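Long-range contacts in putative pyridoxamine 5-phosphate-dependent dehydrase, Wbdk (Escherichia coli O55:H7, PDB 2GMU), which catalyses removal of the C3'-hydroxyl group from GDP-4-keto-6-deoxy-D-mannose by a combined transamination-deoxygenation, a step on the route to the O-antigen sugar L-colitose: residues 37-42 against 52-57; 118-123 against 354-359; 157-162 against 179-184. One frame throughout, in Å; residues are numbered along the deposited sequence.

Overall arrangement
The three contacts sample one mixed sheet from edge to edge. Interaction 1 packs helix 34-47 on strand 51-55, an outermost strand within this chain. Interaction 3 pairs strands 157-161 and 181-185 in the middle of the sheet; its centre is about 16 Å from that of interaction 1, with nearest atoms about 5 Å apart. Interaction 2 lies beyond the opposite outer strand, 352-354, its centre about 20 Å from that of interaction 3 and about 35 Å from that of interaction 1. Along the chain, interaction 1 closes first, and interaction 3 is nested inside the long loop closed by interaction 2. Interactions 1 and 3 converge on the cofactor adduct, whereas interaction 2 joins helix 118-124 to the loop after strand 352-354, away from the annotated sites.

Interaction 1. Residues 37-42 against 52-57; sequences KQYETQ and AVMVSS. With PDG (N-({3-hydroxy-2-methyl-5-[(phosphonooxy)methyl]pyridin-4-yl}methyl)-D-glutamic acid), chain D.
Helix 37-42 runs over strand 52-55 at 133°, the axes approaching to 7.4 Å, and brings Tyr39 and Glu40 onto Ala52 and Met54. Glu40 does the polar work. Its OE1 accepts a nearly straight hydrogen bond from Met54 N (2.8 Å, 173°), met on the anti side of the carboxylate and slightly out of its plane. The same oxygen forms a salt bridge with Arg215, which also bonds the carbonyl of Met54. Glu40 OE2 reaches the strand through a water lying 2.6 Å from it and 3.0 Å from Ala52 O. A second water accepts from Ala52 N at 2.9 Å and gives a weak bond to Glu40 O. Beside this polar strip, the Tyr39 ring and the Met54 thioether make an oblique Met-aromatic contact, with Met54 SD 3.5 Å from Tyr39 CD2. The strand leads on to Ser57, N-cap of helix 58-71, whose CB lies 3.5 Å from OP3 of the adduct's phosphate; Gly58 N and Ser59 OG bond the adduct. Val53 and Val55 pair with strand 198-202, so the Ala52 and Met54 amides lie at what is, within this chain, the sheet's edge, where a water and Glu40 OE1 take them up.

Interaction 2. Residues 118-123 against 354-359; sequences IESLKE and VHNNVD
His355 lays its imidazole against helix 118-124, across the turn from Ser120 to Glu123, overlapping the CB end of Glu123 and the backbone of Ser120. The loop that carries it leads from strand 352-354, an outermost strand of the mixed sheet within this chain, through an Asx turn at Asn357 into helix 359-367. A chi1 of 170° turns the His355 ring away from its own amide nitrogen, and in this way it reaches the helix. Its NE2 comes to 3.3 Å from Glu123 CB, while His355 CE1 lies 3.4 Å from Ser120 O in an oblique approach. The side chains of Glu123 and His355 run nearly perpendicular to each other, and Glu123 CD sits in plane at the ring edge, its carboxylate turned 43° from the imidazole; the modelled closeness of the carboxylate oxygen to the ring carbon is doubtful and does not establish a bond.

A water bridges the segments. It donates to Ser120 OG at 2.8 Å and to Asn357 O at 3.2 Å, and accepts a weak bond from Asn356 ND2, so that one solvent molecule ties the helix to two successive residues of the loop. Ser120 OG is also hydrogen-bonded to Asp117, just before the helix, which also holds the hydroxyl. Behind the contact, Leu121 points away from the loop and packs on Ile150 of helix 144-151, while Val358 is buried against Ala87, Asp108 and Leu341. The backbone of His355 bonds to Phe106, holding the start of the loop to the neighbouring strand. In the Asx turn itself, Asn357 OD1 accepts from Asp359 N at 3.0 Å, the donor tilted 28° from the carbonyl plane.

Interaction 3. Residues 157-162 against 179-184; sequences ILLEDN and GLMGTF. With PDG (N-({3-hydroxy-2-methyl-5-[(phosphonooxy)methyl]pyridin-4-yl}methyl)-D-glutamic acid), chain D.
Phe184 offers one ring face to Asn162, whose amide stands almost upright on it (planes 85° apart) and offset toward the rim. Asn162 ND2 packs 3.2 Å from Phe184 CE2, while Asn136 ND2 hydrogen-bonds Asn162 OD1. Phe43 meets the same aromatic residue edge-to-face, and Phe47 also touches it. The two strands that carry them run parallel, 7° apart. Their ladder includes Glu160 N to Met181 O (3.2 Å) and Thr183 N to Glu160 O (3.0 Å), and ends in a weak bond from Asn162 N to Thr183 O. At the other end, Leu180 N donates to Leu158 O at 2.7 Å. Glu160 adds a side-chain bond: its OE2 accepts from Gly179 N at 2.8 Å on the anti side, somewhat out of the carboxylate plane, while OE1 is held by Gly176 and Asn136. On the opposite face of the sheet, Asp161, its carboxylate trans to the main-chain nitrogen (chi1 177°), carries OD2 to 2.8 Å from N1 of the adduct's pyridine; Thr93 and Asn62 bond the same oxygen and position it. An aspartate at the end of a central parallel strand, facing the pyridine nitrogen, is the hallmark of fold-type I pyridoxal phosphate enzymes, to which the DegT/DnrJ/EryC1 family belongs.

Interaction 1. Residues 37-42 against 52-57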
loop_
_atom_site.group_PDB
_atom_site.type_symbol
_atom_site.label_atom_id
_atom_site.label_comp_id
_atom_site.label_asym_id
_atom_site.label_seq_id
_atom_site.Cartn_x
_atom_site.Cartn_y
_atom_site.Cartn_z
ATOM N N LYS A 37 -4.713 -14.623 8.966
ATOM C CA LYS A 37 -3.974 -15.879 8.966
ATOM C C LYS A 37 -4.816 -17.093 8.546
ATOM O O LYS A 37 -4.407 -17.933 7.744
ATOM C CB LYS A 37 -3.172 -16.088 10.236
ATOM C CG LYS A 37 -1.969 -16.997 10.040
ATOM C CD LYS A 37 -1.222 -17.263 11.344
ATOM C CE LYS A 37 -1.926 -16.716 12.587
ATOM N NZ LYS A 37 -1.707 -17.506 13.814
ATOM N N GLN A 38 -6.029 -17.165 9.061
ATOM C CA GLN A 38 -6.935 -18.240 8.716
ATOM C C GLN A 38 -7.168 -18.207 7.216
ATOM O O GLN A 38 -7.056 -19.203 6.506
ATOM C CB GLN A 38 -8.293 -18.059 9.418
ATOM C CG GLN A 38 -8.236 -18.189 10.951
ATOM C CD GLN A 38 -9.615 -18.296 11.598
ATOM O OE1 GLN A 38 -10.580 -18.802 10.986
ATOM N NE2 GLN A 38 -9.719 -17.806 12.836
ATOM N N TYR A 39 -7.495 -17.008 6.755
ATOM C CA TYR A 39 -7.734 -16.773 5.357
ATOM C C TYR A 39 -6.591 -17.300 4.484
ATOM O O TYR A 39 -6.806 -18.024 3.503
ATOM C CB TYR A 39 -7.871 -15.261 5.147
ATOM C CG TYR A 39 -8.150 -14.902 3.710
ATOM C CD1 TYR A 39 -9.310 -15.357 3.082
ATOM C CD2 TYR A 39 -7.258 -14.110 2.985
ATOM C CE1 TYR A 39 -9.594 -15.005 1.763
ATOM C CE2 TYR A 39 -7.525 -13.738 1.667
ATOM C CZ TYR A 39 -8.697 -14.200 1.063
ATOM O OH TYR A 39 -8.994 -13.862 -0.225
ATOM N N GLU A 40 -5.351 -16.928 4.846
ATOM C CA GLU A 40 -4.180 -17.342 4.083
ATOM C C GLU A 40 -4.067 -18.856 3.981
ATOM O O GLU A 40 -3.787 -19.403 2.916
ATOM C CB GLU A 40 -2.856 -16.648 4.496
ATOM C CG GLU A 40 -2.878 -15.096 4.381
ATOM C CD GLU A 40 -1.791 -14.371 5.144
ATOM O OE1 GLU A 40 -1.333 -13.282 4.821
ATOM O OE2 GLU A 40 -1.394 -15.030 6.206
ATOM N N THR A 41 -4.336 -19.541 5.087
ATOM C CA THR A 41 -4.271 -20.992 5.067
ATOM C C THR A 41 -5.304 -21.578 4.123
ATOM O O THR A 41 -5.012 -22.426 3.283
ATOM C CB THR A 41 -4.408 -21.555 6.480
ATOM O OG1 THR A 41 -3.379 -20.995 7.278
ATOM C CG2 THR A 41 -4.285 -23.073 6.434
ATOM N N GLN A 42 -6.527 -21.087 4.260
ATOM C CA GLN A 42 -7.611 -21.525 3.411
ATOM C C GLN A 42 -7.295 -21.247 1.956
ATOM O O GLN A 42 -7.517 -22.084 1.086
ATOM C CB GLN A 42 -8.930 -20.822 3.792
ATOM C CG GLN A 42 -9.833 -21.698 4.668
ATOM C CD GLN A 42 -9.791 -23.134 4.195
ATOM O OE1 GLN A 42 -10.293 -23.451 3.104
ATOM N NE2 GLN A 42 -9.156 -23.998 4.990
ATOM N N ALA A 52 0.406 -18.536 1.024
ATOM C CA ALA A 52 -0.381 -17.388 0.600
ATOM C C ALA A 52 -0.107 -16.198 1.521
ATOM O O ALA A 52 0.014 -16.352 2.734
ATOM C CB ALA A 52 -1.871 -17.696 0.575
ATOM N N VAL A 53 0.007 -15.001 0.950
ATOM C CA VAL A 53 0.236 -13.797 1.730
ATOM C C VAL A 53 -0.786 -12.771 1.293
ATOM O O VAL A 53 -0.844 -12.386 0.115
ATOM C CB VAL A 53 1.666 -13.259 1.626
ATOM C CG1 VAL A 53 1.813 -11.869 2.244
ATOM C CG2 VAL A 53 2.660 -14.214 2.281
ATOM N N MET A 54 -1.639 -12.386 2.234
ATOM C CA MET A 54 -2.667 -11.416 1.945
ATOM C C MET A 54 -2.088 -10.010 2.060
ATOM O O MET A 54 -1.332 -9.684 2.987
ATOM C CB MET A 54 -3.945 -11.635 2.783
ATOM C CG MET A 54 -5.079 -10.658 2.484
ATOM S SD MET A 54 -6.495 -10.776 3.629
ATOM C CE MET A 54 -7.842 -10.149 2.586
ATOM N N VAL A 55 -2.417 -9.192 1.066
ATOM C CA VAL A 55 -1.926 -7.828 1.003
ATOM C C VAL A 55 -3.084 -6.865 0.863
ATOM O O VAL A 55 -4.226 -7.291 0.708
ATOM C CB VAL A 55 -0.774 -7.643 0.000
ATOM C CG1 VAL A 55 0.366 -8.565 0.402
ATOM C CG2 VAL A 55 -1.159 -7.971 -1.441
ATOM N N SER A 56 -2.820 -5.575 0.918
ATOM C CA SER A 56 -3.908 -4.608 0.833
ATOM C C SER A 56 -4.710 -4.551 -0.477
ATOM O O SER A 56 -5.859 -4.112 -0.490
ATOM C CB SER A 56 -3.457 -3.231 1.289
ATOM O OG SER A 56 -2.334 -2.852 0.523
ATOM N N SER A 57 -4.114 -4.975 -1.592
ATOM C CA SER A 57 -4.779 -4.967 -2.889
ATOM C C SER A 57 -4.019 -5.844 -3.863
ATOM O O SER A 57 -2.887 -6.259 -3.602
ATOM C CB SER A 57 -4.873 -3.561 -3.487
ATOM O OG SER A 57 -3.572 -3.004 -3.651
HETATM N N1 PDG D . -3.655 -6.550 -12.235
HETATM C C2 PDG D . -4.601 -6.781 -13.131
HETATM C C2A PDG D . -4.286 -7.532 -14.399
HETATM C C3 PDG D . -5.887 -6.330 -12.907
HETATM O O3 PDG D . -6.889 -6.548 -13.788
HETATM C C4 PDG D . -6.151 -5.647 -11.737
HETATM C C4A PDG D . -7.603 -5.171 -11.490
HETATM C C5 PDG D . -5.138 -5.365 -10.803
HETATM C C6 PDG D . -3.896 -5.899 -11.093
HETATM C C5A PDG D . -5.512 -4.786 -9.603
HETATM O OP4 PDG D . -5.972 -5.285 -8.431
HETATM P P PDG D . -6.480 -4.138 -7.440
HETATM O OP1 PDG D . -7.558 -3.365 -8.099
HETATM O OP2 PDG D . -7.044 -4.917 -6.139
HETATM O OP3 PDG D . -5.285 -3.138 -6.987
HETATM N NA PDG D . -7.741 -3.795 -11.875
HETATM C CAA PDG D . -8.816 -3.069 -11.392
HETATM C CBA PDG D . -9.043 -1.590 -11.757
HETATM C CGA PDG D . -10.367 -1.131 -11.106
HETATM C CDA PDG D . -10.118 -0.527 -9.703
HETATM O OE1 PDG D . -9.176 -0.965 -8.942
HETATM O OE2 PDG D . -10.871 0.422 -9.288
HETATM C CA PDG D . -9.813 -3.752 -10.460
HETATM O OA PDG D . -10.882 -4.277 -10.948
HETATM O OXT PDG D . -9.567 -3.778 -9.201
HETATM O O HOH W 1 0.535 -16.691 5.631
HETATM O O HOH W 2 -0.388 -19.650 3.619
#

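Interaction 2. Residues 118-123 against 354-359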
loop_
_atom_site.group_PDB
_atom_site.type_symbol
_atom_site.label_atom_id
_atom_site.label_comp_id
_atom_site.label_asym_id
_atom_site.label_seq_id
_atom_site.Cartn_x
_atom_site.Cartn_y
_atom_site.Cartn_z
ATOM N N ILE A 118 1.664 -16.406 -28.224
ATOM C CA ILE A 118 2.660 -17.463 -28.091
ATOM C C ILE A 118 3.726 -17.462 -29.168
ATOM O O ILE A 118 4.897 -17.672 -28.892
ATOM C CB ILE A 118 2.000 -18.833 -28.060
ATOM C CG1 ILE A 118 1.247 -19.019 -26.740
ATOM C CG2 ILE A 118 3.053 -19.921 -28.246
ATOM C CD1 ILE A 118 2.155 -18.963 -25.516
ATOM N N GLU A 119 3.320 -17.256 -30.411
ATOM C CA GLU A 119 4.285 -17.261 -31.480
ATOM C C GLU A 119 5.298 -16.139 -31.370
ATOM O O GLU A 119 6.478 -16.367 -31.604
ATOM C CB GLU A 119 3.622 -17.277 -32.859
ATOM C CG GLU A 119 3.298 -18.696 -33.349
ATOM C CD GLU A 119 2.507 -18.676 -34.625
ATOM O OE1 GLU A 119 2.995 -18.326 -35.703
ATOM O OE2 GLU A 119 1.252 -19.055 -34.459
ATOM N N SER A 120 4.845 -14.932 -31.029
ATOM C CA SER A 120 5.752 -13.800 -30.883
ATOM C C SER A 120 6.726 -13.993 -29.722
ATOM O O SER A 120 7.888 -13.581 -29.733
ATOM C CB SER A 120 4.985 -12.494 -30.690
ATOM O OG SER A 120 4.219 -12.191 -31.842
ATOM N N LEU A 121 6.189 -14.608 -28.690
ATOM C CA LEU A 121 6.918 -14.879 -27.484
ATOM C C LEU A 121 8.166 -15.658 -27.831
ATOM O O LEU A 121 9.283 -15.323 -27.441
ATOM C CB LEU A 121 6.016 -15.695 -26.540
ATOM C CG LEU A 121 6.569 -15.837 -25.129
ATOM C CD1 LEU A 121 6.916 -14.462 -24.577
ATOM C CD2 LEU A 121 5.563 -16.558 -24.228
ATOM N N LYS A 122 7.928 -16.718 -28.582
ATOM C CA LYS A 122 9.000 -17.564 -29.014
ATOM C C LYS A 122 10.133 -16.686 -29.519
ATOM O O LYS A 122 11.281 -16.830 -29.079
ATOM C CB LYS A 122 8.533 -18.509 -30.111
ATOM C CG LYS A 122 7.758 -19.720 -29.623
ATOM C CD LYS A 122 7.528 -20.744 -30.730
ATOM C CE LYS A 122 6.092 -21.264 -30.791
ATOM N NZ LYS A 122 5.333 -20.749 -31.947
ATOM N N GLU A 123 9.771 -15.763 -30.430
ATOM C CA GLU A 123 10.722 -14.834 -31.024
ATOM C C GLU A 123 11.263 -13.832 -30.031
ATOM O O GLU A 123 12.417 -13.434 -30.106
ATOM C CB GLU A 123 10.182 -14.028 -32.225
ATOM C CG GLU A 123 9.039 -14.703 -33.032
ATOM C CD GLU A 123 8.117 -13.740 -33.780
ATOM O OE1 GLU A 123 7.826 -12.615 -33.398
ATOM O OE2 GLU A 123 7.618 -14.261 -34.890
ATOM N N VAL A 354 9.612 -2.631 -27.541
ATOM C CA VAL A 354 8.499 -3.345 -28.108
ATOM C C VAL A 354 8.997 -4.384 -29.095
ATOM O O VAL A 354 9.672 -4.051 -30.058
ATOM C CB VAL A 354 7.557 -2.411 -28.837
ATOM C CG1 VAL A 354 6.448 -3.239 -29.471
ATOM C CG2 VAL A 354 7.006 -1.372 -27.881
ATOM N N HIS A 355 8.646 -5.640 -28.859
ATOM C CA HIS A 355 9.060 -6.691 -29.756
ATOM C C HIS A 355 8.181 -6.722 -30.986
ATOM O O HIS A 355 6.957 -6.897 -30.867
ATOM C CB HIS A 355 8.992 -8.070 -29.082
ATOM C CG HIS A 355 9.177 -9.214 -30.042
ATOM N ND1 HIS A 355 8.104 -9.772 -30.728
ATOM C CD2 HIS A 355 10.303 -9.897 -30.402
ATOM C CE1 HIS A 355 8.591 -10.754 -31.475
ATOM N NE2 HIS A 355 9.906 -10.858 -31.304
ATOM N N ASN A 356 8.819 -6.570 -32.152
ATOM C CA ASN A 356 8.103 -6.637 -33.414
ATOM C C ASN A 356 7.080 -5.517 -33.540
ATOM O O ASN A 356 7.405 -4.405 -33.946
ATOM C CB ASN A 356 7.426 -8.023 -33.456
ATOM C CG ASN A 356 6.897 -8.437 -34.806
ATOM O OD1 ASN A 356 7.238 -7.827 -35.830
ATOM N ND2 ASN A 356 6.055 -9.472 -34.795
ATOM N N ASN A 357 5.839 -5.826 -33.162
ATOM C CA ASN A 357 4.733 -4.881 -33.183
ATOM C C ASN A 357 3.611 -5.363 -32.281
ATOM O O ASN A 357 3.606 -6.526 -31.877
ATOM C CB ASN A 357 4.191 -4.634 -34.597
ATOM C CG ASN A 357 3.463 -5.836 -35.163
ATOM O OD1 ASN A 357 2.449 -6.322 -34.607
ATOM N ND2 ASN A 357 3.978 -6.312 -36.291
ATOM N N VAL A 358 2.664 -4.460 -32.020
ATOM C CA VAL A 358 1.494 -4.733 -31.208
ATOM C C VAL A 358 0.229 -4.446 -31.988
ATOM O O VAL A 358 -0.723 -3.816 -31.509
ATOM C CB VAL A 358 1.476 -4.071 -29.826
ATOM C CG1 VAL A 358 2.649 -4.570 -29.004
ATOM C CG2 VAL A 358 1.457 -2.545 -29.888
ATOM N N ASP A 359 0.239 -4.944 -33.208
ATOM C CA ASP A 359 -0.890 -4.753 -34.086
ATOM C C ASP A 359 -2.179 -5.284 -33.480
ATOM O O ASP A 359 -3.247 -4.683 -33.606
ATOM C CB ASP A 359 -0.606 -5.379 -35.466
ATOM C CG ASP A 359 0.410 -4.589 -36.246
ATOM O OD1 ASP A 359 0.650 -3.403 -36.053
ATOM O OD2 ASP A 359 1.011 -5.317 -37.150
HETATM O O HOH W 3 4.251 -9.527 -32.665
#

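Interaction 3. Residues 157-162 against 179-184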
loop_
_atom_site.group_PDB
_atom_site.type_symbol
_atom_site.label_atom_id
_atom_site.label_comp_id
_atom_site.label_asym_id
_atom_site.label_seq_id
_atom_site.Cartn_x
_atom_site.Cartn_y
_atom_site.Cartn_z
ATOM N N ILE A 157 12.527 -16.717 -15.108
ATOM C CA ILE A 157 11.509 -16.784 -14.087
ATOM C C ILE A 157 10.130 -16.537 -14.679
ATOM O O ILE A 157 9.923 -15.577 -15.424
ATOM C CB ILE A 157 11.783 -15.792 -12.962
ATOM C CG1 ILE A 157 13.087 -16.158 -12.261
ATOM C CG2 ILE A 157 10.616 -15.790 -11.978
ATOM C CD1 ILE A 157 13.720 -14.990 -11.519
ATOM N N LEU A 158 9.195 -17.412 -14.327
ATOM C CA LEU A 158 7.819 -17.299 -14.763
ATOM C C LEU A 158 6.968 -16.716 -13.646
ATOM O O LEU A 158 6.940 -17.231 -12.528
ATOM C CB LEU A 158 7.213 -18.643 -15.189
ATOM C CG LEU A 158 5.729 -18.503 -15.526
ATOM C CD1 LEU A 158 5.576 -17.808 -16.875
ATOM C CD2 LEU A 158 5.049 -19.869 -15.569
ATOM N N LEU A 159 6.269 -15.642 -13.969
ATOM C CA LEU A 159 5.397 -15.002 -13.011
ATOM C C LEU A 159 3.993 -14.882 -13.582
ATOM O O LEU A 159 3.793 -14.887 -14.806
ATOM C CB LEU A 159 5.927 -13.613 -12.603
ATOM C CG LEU A 159 7.321 -13.671 -11.977
ATOM C CD1 LEU A 159 7.861 -12.264 -11.777
ATOM C CD2 LEU A 159 7.276 -14.376 -10.622
ATOM N N GLU A 160 3.024 -14.760 -12.673
ATOM C CA GLU A 160 1.641 -14.609 -13.085
ATOM C C GLU A 160 0.890 -13.508 -12.351
ATOM O O GLU A 160 0.938 -13.398 -11.122
ATOM C CB GLU A 160 0.796 -15.878 -12.837
ATOM C CG GLU A 160 1.249 -17.175 -13.513
ATOM C CD GLU A 160 0.268 -18.269 -13.215
ATOM O OE1 GLU A 160 -0.862 -18.288 -13.669
ATOM O OE2 GLU A 160 0.741 -19.168 -12.394
ATOM N N ASP A 161 0.152 -12.723 -13.125
ATOM C CA ASP A 161 -0.742 -11.732 -12.572
ATOM C C ASP A 161 -2.093 -12.396 -12.779
ATOM O O ASP A 161 -2.620 -12.431 -13.905
ATOM C CB ASP A 161 -0.717 -10.361 -13.270
ATOM C CG ASP A 161 -1.728 -9.411 -12.687
ATOM O OD1 ASP A 161 -2.736 -9.785 -12.088
ATOM O OD2 ASP A 161 -1.424 -8.148 -12.912
ATOM N N ASN A 162 -2.610 -12.985 -11.707
ATOM C CA ASN A 162 -3.874 -13.690 -11.788
ATOM C C ASN A 162 -5.040 -12.915 -11.195
ATOM O O ASN A 162 -6.023 -13.512 -10.770
ATOM C CB ASN A 162 -3.779 -15.085 -11.144
ATOM C CG ASN A 162 -4.856 -16.035 -11.618
ATOM O OD1 ASN A 162 -5.078 -16.188 -12.820
ATOM N ND2 ASN A 162 -5.533 -16.658 -10.668
ATOM N N GLY A 179 3.370 -19.948 -12.106
ATOM C CA GLY A 179 4.595 -19.183 -11.966
ATOM C C GLY A 179 5.205 -19.280 -10.570
ATOM O O GLY A 179 4.565 -19.701 -9.611
ATOM N N LEU A 180 6.464 -18.876 -10.448
ATOM C CA LEU A 180 7.122 -18.903 -9.154
ATOM C C LEU A 180 6.214 -18.257 -8.105
ATOM O O LEU A 180 6.138 -18.664 -6.951
ATOM C CB LEU A 180 8.471 -18.173 -9.241
ATOM C CG LEU A 180 9.109 -17.903 -7.888
ATOM C CD1 LEU A 180 9.536 -19.219 -7.235
ATOM C CD2 LEU A 180 10.300 -16.974 -8.089
ATOM N N MET A 181 5.518 -17.214 -8.534
ATOM C CA MET A 181 4.570 -16.518 -7.698
ATOM C C MET A 181 3.366 -16.217 -8.566
ATOM O O MET A 181 3.477 -16.169 -9.796
ATOM C CB MET A 181 5.096 -15.195 -7.109
ATOM C CG MET A 181 5.969 -15.332 -5.871
ATOM S SD MET A 181 6.666 -13.735 -5.367
ATOM C CE MET A 181 8.122 -13.621 -6.443
ATOM N N GLY A 182 2.235 -16.013 -7.908
ATOM C CA GLY A 182 0.997 -15.660 -8.565
ATOM C C GLY A 182 0.255 -14.590 -7.753
ATOM O O GLY A 182 0.211 -14.668 -6.526
ATOM N N THR A 183 -0.320 -13.583 -8.429
ATOM C CA THR A 183 -1.075 -12.545 -7.734
ATOM C C THR A 183 -2.567 -12.668 -7.999
ATOM O O THR A 183 -2.990 -13.101 -9.078
ATOM C CB THR A 183 -0.620 -11.105 -8.017
ATOM O OG1 THR A 183 -0.799 -10.803 -9.381
ATOM C CG2 THR A 183 0.821 -10.904 -7.567
ATOM N N PHE A 184 -3.343 -12.254 -6.990
ATOM C CA PHE A 184 -4.801 -12.274 -7.010
ATOM C C PHE A 184 -5.363 -11.002 -6.404
ATOM O O PHE A 184 -4.722 -10.340 -5.587
ATOM C CB PHE A 184 -5.409 -13.432 -6.189
ATOM C CG PHE A 184 -5.029 -14.818 -6.632
ATOM C CD1 PHE A 184 -3.717 -15.274 -6.495
ATOM C CD2 PHE A 184 -5.994 -15.696 -7.131
ATOM C CE1 PHE A 184 -3.359 -16.568 -6.879
ATOM C CE2 PHE A 184 -5.661 -16.995 -7.519
ATOM C CZ PHE A 184 -4.338 -17.422 -7.392
HETATM N N1 PDG D . -3.655 -6.550 -12.235
HETATM C C2 PDG D . -4.601 -6.781 -13.131
HETATM C C2A PDG D . -4.286 -7.532 -14.399
HETATM C C3 PDG D . -5.887 -6.330 -12.907
HETATM O O3 PDG D . -6.889 -6.548 -13.788
HETATM C C4 PDG D . -6.151 -5.647 -11.737
HETATM C C4A PDG D . -7.603 -5.171 -11.490
HETATM C C5 PDG D . -5.138 -5.365 -10.803
HETATM C C6 PDG D . -3.896 -5.899 -11.093
HETATM C C5A PDG D . -5.512 -4.786 -9.603
HETATM O OP4 PDG D . -5.972 -5.285 -8.431
HETATM P P PDG D . -6.480 -4.138 -7.440
HETATM O OP1 PDG D . -7.558 -3.365 -8.099
HETATM O OP2 PDG D . -7.044 -4.917 -6.139
HETATM O OP3 PDG D . -5.285 -3.138 -6.987
HETATM N NA PDG D . -7.741 -3.795 -11.875
HETATM C CAA PDG D . -8.816 -3.069 -11.392
HETATM C CBA PDG D . -9.043 -1.590 -11.757
HETATM C CGA PDG D . -10.367 -1.131 -11.106
HETATM C CDA PDG D . -10.118 -0.527 -9.703
HETATM O OE1 PDG D . -9.176 -0.965 -8.942
HETATM O OE2 PDG D . -10.871 0.422 -9.288
HETATM C CA PDG D . -9.813 -3.752 -10.460
HETATM O OA PDG D . -10.882 -4.277 -10.948
HETATM O OXT PDG D . -9.567 -3.778 -9.201
#